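Local atomic coordinates of L-methionine gamma-lyase (Fusobacterium nucleatum subsp. nucleatum ATCC 25586, PDB entry 7BQW), a protein that belongs to the Cys/Met metabolism family of pyridoxal-phosphate-dependent enzymes and assembles from four copies of its chain. Residues A[209-214]-A[258-263]. Sequence-based numbering, arbitrary orientation.
Sequences KYLNGH and KTFEIR
Arg-263 reaches from the first turn of helix 260-279 to the carbonyls of Tyr-210 and Leu-211, a worked example of one buried guanidinium tying a loop to a helix start. One hydrogen bond, from Arg-263 NH1 to Tyr-210 O, is short and straight (2.9 Å, 161° at the hydrogen), in both the carbonyl and the guanidinium plane. Arg-263 NH2 adds weak bonds to Tyr-210 O and, at 3.2 Å, to Leu-211 O; its stronger partner is Gly-256 O, at the end of the preceding helix 247-257. A bend at chi3 (-73°) turns the head back along its own helix, where Arg-263 NE donates to Thr-259 OG1 at 2.9 Å and fixes the rotation of the plane. A water accepts from NH1 and weakly bridges to Gly-213 O.

Asn-212 O lies above one guanidinium face, toward its rim, and also receives the nearly straight bond of His-214 ND1 (3.2 Å). Held this way, His-214 brings its CE1 obliquely to 3.9 Å from Arg-263 NE, ring and guanidinium planes 65° apart.

The apolar part is a CH-pi contact: Leu-211 CD2 sits over one face of the Phe-260 ring, 4.1 Å from its centroid, while Pro-190 and Tyr-191 of helix 189-192 pack nearby.

Asn-212 OD1 is bound by Arg-255 of the second subunit, so the joint between the loop following strand 202-206 of the seven-stranded sheet and helix 260-279 borders a subunit interface, within the PLP-dependent aminotransferase-like fold.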
ATOM      1  N   LYS A 209       8.201 -16.837  -2.853  1.00 39.63           N
ATOM      2  CA  LYS A 209       8.054 -17.679  -4.024  1.00 40.37           C
ATOM      3  C   LYS A 209       6.580 -18.050  -4.156  1.00 38.88           C
ATOM      4  O   LYS A 209       5.739 -17.165  -4.340  1.00 38.63           O
ATOM      5  CB  LYS A 209       8.978 -18.891  -3.888  1.00 39.05           C
ATOM      6  CG  LYS A 209      10.427 -18.631  -4.343  1.00 41.94           C
ATOM      7  CD  LYS A 209      10.996 -17.295  -3.878  1.00 41.19           C
ATOM      8  CE  LYS A 209      12.395 -16.999  -4.438  1.00 40.42           C
ATOM      9  NZ  LYS A 209      13.458 -17.541  -3.535  1.00 43.46           N
ATOM     10  N   TYR A 210       6.257 -19.326  -3.959  1.00 37.86           N
ATOM     11  CA  TYR A 210       4.918 -19.842  -4.230  1.00 36.99           C
ATOM     12  C   TYR A 210       3.866 -19.354  -3.233  1.00 39.62           C
ATOM     13  O   TYR A 210       2.696 -19.208  -3.600  1.00 42.77           O
ATOM     14  CB  TYR A 210       4.945 -21.364  -4.213  1.00 39.95           C
ATOM     15  CG  TYR A 210       5.615 -22.008  -5.405  1.00 40.78           C
ATOM     16  CD1 TYR A 210       5.045 -21.929  -6.678  1.00 42.12           C
ATOM     17  CD2 TYR A 210       6.785 -22.751  -5.252  1.00 35.83           C
ATOM     18  CE1 TYR A 210       5.647 -22.558  -7.779  1.00 42.46           C
ATOM     19  CE2 TYR A 210       7.389 -23.368  -6.333  1.00 40.35           C
ATOM     20  CZ  TYR A 210       6.817 -23.274  -7.593  1.00 40.48           C
ATOM     21  OH  TYR A 210       7.419 -23.905  -8.656  1.00 43.05           O
ATOM     22  N   LEU A 211       4.221 -19.181  -1.957  1.00 36.88           N
ATOM     23  CA  LEU A 211       3.183 -18.959  -0.950  1.00 35.94           C
ATOM     24  C   LEU A 211       2.495 -17.621  -1.171  1.00 35.93           C
ATOM     25  O   LEU A 211       1.259 -17.531  -1.167  1.00 33.93           O
ATOM     26  CB  LEU A 211       3.756 -19.038   0.464  1.00 35.54           C
ATOM     27  CG  LEU A 211       4.116 -20.402   1.072  1.00 41.71           C
ATOM     28  CD1 LEU A 211       4.864 -20.237   2.442  1.00 30.89           C
ATOM     29  CD2 LEU A 211       2.879 -21.313   1.230  1.00 34.44           C
ATOM     30  N   ASN A 212       3.276 -16.564  -1.353  1.00 36.32           N
ATOM     31  CA  ASN A 212       2.693 -15.318  -1.826  1.00 36.56           C
ATOM     32  C   ASN A 212       2.247 -15.450  -3.279  1.00 36.33           C
ATOM     33  O   ASN A 212       1.116 -15.102  -3.619  1.00 39.70           O
ATOM     34  CB  ASN A 212       3.678 -14.168  -1.681  1.00 32.03           C
ATOM     35  CG  ASN A 212       3.185 -12.937  -2.360  1.00 33.89           C
ATOM     36  OD1 ASN A 212       2.146 -12.423  -1.991  1.00 37.76           O
ATOM     37  ND2 ASN A 212       3.898 -12.473  -3.381  1.00 33.70           N
ATOM     38  N   GLY A 213       3.140 -15.919  -4.153  1.00 37.58           N
ATOM     39  CA  GLY A 213       2.783 -16.395  -5.481  1.00 38.65           C
ATOM     40  C   GLY A 213       2.698 -15.341  -6.568  1.00 42.38           C
ATOM     41  O   GLY A 213       2.600 -15.705  -7.749  1.00 39.75           O
ATOM     42  N   HIS A 214       2.790 -14.057  -6.217  1.00 35.53           N
ATOM     43  CA  HIS A 214       2.426 -12.968  -7.114  1.00 36.67           C
ATOM     44  C   HIS A 214       3.601 -12.041  -7.401  1.00 39.79           C
ATOM     45  O   HIS A 214       3.390 -10.902  -7.832  1.00 37.16           O
ATOM     46  CB  HIS A 214       1.245 -12.176  -6.533  1.00 38.41           C
ATOM     47  CG  HIS A 214      -0.090 -12.822  -6.778  1.00 46.54           C
ATOM     48  ND1 HIS A 214      -0.591 -13.833  -5.982  1.00 41.08           N
ATOM     49  CD2 HIS A 214      -1.019 -12.612  -7.743  1.00 37.77           C
ATOM     50  CE1 HIS A 214      -1.769 -14.215  -6.442  1.00 36.55           C
ATOM     51  NE2 HIS A 214      -2.047 -13.496  -7.514  1.00 42.54           N
ATOM     52  N   LYS A 258      -5.251 -16.895  -0.534  1.00 35.74           N
ATOM     53  CA  LYS A 258      -6.639 -17.216  -0.864  1.00 38.06           C
ATOM     54  C   LYS A 258      -6.727 -18.107  -2.089  1.00 33.98           C
ATOM     55  O   LYS A 258      -7.674 -18.883  -2.203  1.00 40.33           O
ATOM     56  CB  LYS A 258      -7.467 -15.948  -1.098  1.00 38.86           C
ATOM     57  CG  LYS A 258      -7.494 -15.006   0.062  1.00 36.93           C
ATOM     58  CD  LYS A 258      -8.505 -15.416   1.110  1.00 35.76           C
ATOM     59  CE  LYS A 258      -8.484 -14.377   2.245  1.00 36.64           C
ATOM     60  NZ  LYS A 258      -9.058 -14.884   3.513  1.00 46.11           N
ATOM     61  N   THR A 259      -5.728 -18.041  -2.982  1.00 30.93           N
ATOM     62  CA  THR A 259      -5.652 -18.866  -4.179  1.00 31.78           C
ATOM     63  C   THR A 259      -4.464 -19.828  -4.163  1.00 37.85           C
ATOM     64  O   THR A 259      -4.136 -20.408  -5.209  1.00 34.27           O
ATOM     65  CB  THR A 259      -5.555 -17.995  -5.436  1.00 35.16           C
ATOM     66  OG1 THR A 259      -4.335 -17.229  -5.383  1.00 41.11           O
ATOM     67  CG2 THR A 259      -6.741 -17.062  -5.563  1.00 33.28           C
ATOM     68  N   PHE A 260      -3.812 -20.010  -3.010  1.00 33.15           N
ATOM     69  CA  PHE A 260      -2.658 -20.905  -2.943  1.00 36.69           C
ATOM     70  C   PHE A 260      -2.948 -22.265  -3.572  1.00 34.19           C
ATOM     71  O   PHE A 260      -2.167 -22.757  -4.399  1.00 36.60           O
ATOM     72  CB  PHE A 260      -2.210 -21.071  -1.492  1.00 38.66           C
ATOM     73  CG  PHE A 260      -1.109 -22.074  -1.310  1.00 34.94           C
ATOM     74  CD1 PHE A 260       0.098 -21.927  -1.979  1.00 37.31           C
ATOM     75  CD2 PHE A 260      -1.277 -23.161  -0.458  1.00 38.21           C
ATOM     76  CE1 PHE A 260       1.125 -22.853  -1.801  1.00 41.47           C
ATOM     77  CE2 PHE A 260      -0.259 -24.077  -0.271  1.00 38.00           C
ATOM     78  CZ  PHE A 260       0.946 -23.933  -0.947  1.00 36.50           C
ATOM     79  N   GLU A 261      -4.083 -22.878  -3.216  1.00 37.40           N
ATOM     80  CA  GLU A 261      -4.335 -24.260  -3.634  1.00 39.69           C
ATOM     81  C   GLU A 261      -4.515 -24.382  -5.146  1.00 38.46           C
ATOM     82  O   GLU A 261      -3.925 -25.271  -5.775  1.00 38.20           O
ATOM     83  CB  GLU A 261      -5.552 -24.837  -2.922  1.00 38.43           C
ATOM     84  CG  GLU A 261      -5.760 -26.286  -3.329  1.00 48.32           C
ATOM     85  CD  GLU A 261      -7.175 -26.788  -3.130  1.00 50.13           C
ATOM     86  OE1 GLU A 261      -7.325 -28.031  -3.116  1.00 53.44           O
ATOM     87  OE2 GLU A 261      -8.115 -25.964  -2.992  1.00 44.92           O
ATOM     88  N   ILE A 262      -5.334 -23.514  -5.753  1.00 41.45           N
ATOM     89  CA  ILE A 262      -5.556 -23.637  -7.196  1.00 37.58           C
ATOM     90  C   ILE A 262      -4.345 -23.157  -7.981  1.00 37.54           C
ATOM     91  O   ILE A 262      -4.114 -23.629  -9.104  1.00 40.82           O
ATOM     92  CB  ILE A 262      -6.837 -22.898  -7.647  1.00 48.47           C
ATOM     93  CG1 ILE A 262      -6.767 -21.403  -7.298  1.00 41.63           C
ATOM     94  CG2 ILE A 262      -8.085 -23.587  -7.075  1.00 40.22           C
ATOM     95  CD1 ILE A 262      -8.058 -20.664  -7.471  1.00 41.32           C
ATOM     96  N   ARG A 263      -3.528 -22.268  -7.407  1.00 36.15           N
ATOM     97  CA  ARG A 263      -2.268 -21.925  -8.067  1.00 37.38           C
ATOM     98  C   ARG A 263      -1.332 -23.133  -8.141  1.00 39.86           C
ATOM     99  O   ARG A 263      -0.820 -23.469  -9.216  1.00 39.62           O
ATOM    100  CB  ARG A 263      -1.610 -20.744  -7.361  1.00 36.39           C
ATOM    101  CG  ARG A 263      -2.324 -19.389  -7.643  1.00 38.67           C
ATOM    102  CD  ARG A 263      -1.526 -18.169  -7.173  1.00 31.46           C
ATOM    103  NE  ARG A 263      -1.545 -18.072  -5.715  1.00 39.12           N
ATOM    104  CZ  ARG A 263      -0.531 -18.451  -4.937  1.00 35.39           C
ATOM    105  NH1 ARG A 263       0.555 -18.934  -5.499  1.00 29.31           N
ATOM    106  NH2 ARG A 263      -0.600 -18.349  -3.613  1.00 32.20           N
TER
HETATM  107  O   HOH W   1       1.363 -18.747  -8.250  1.00 34.94           O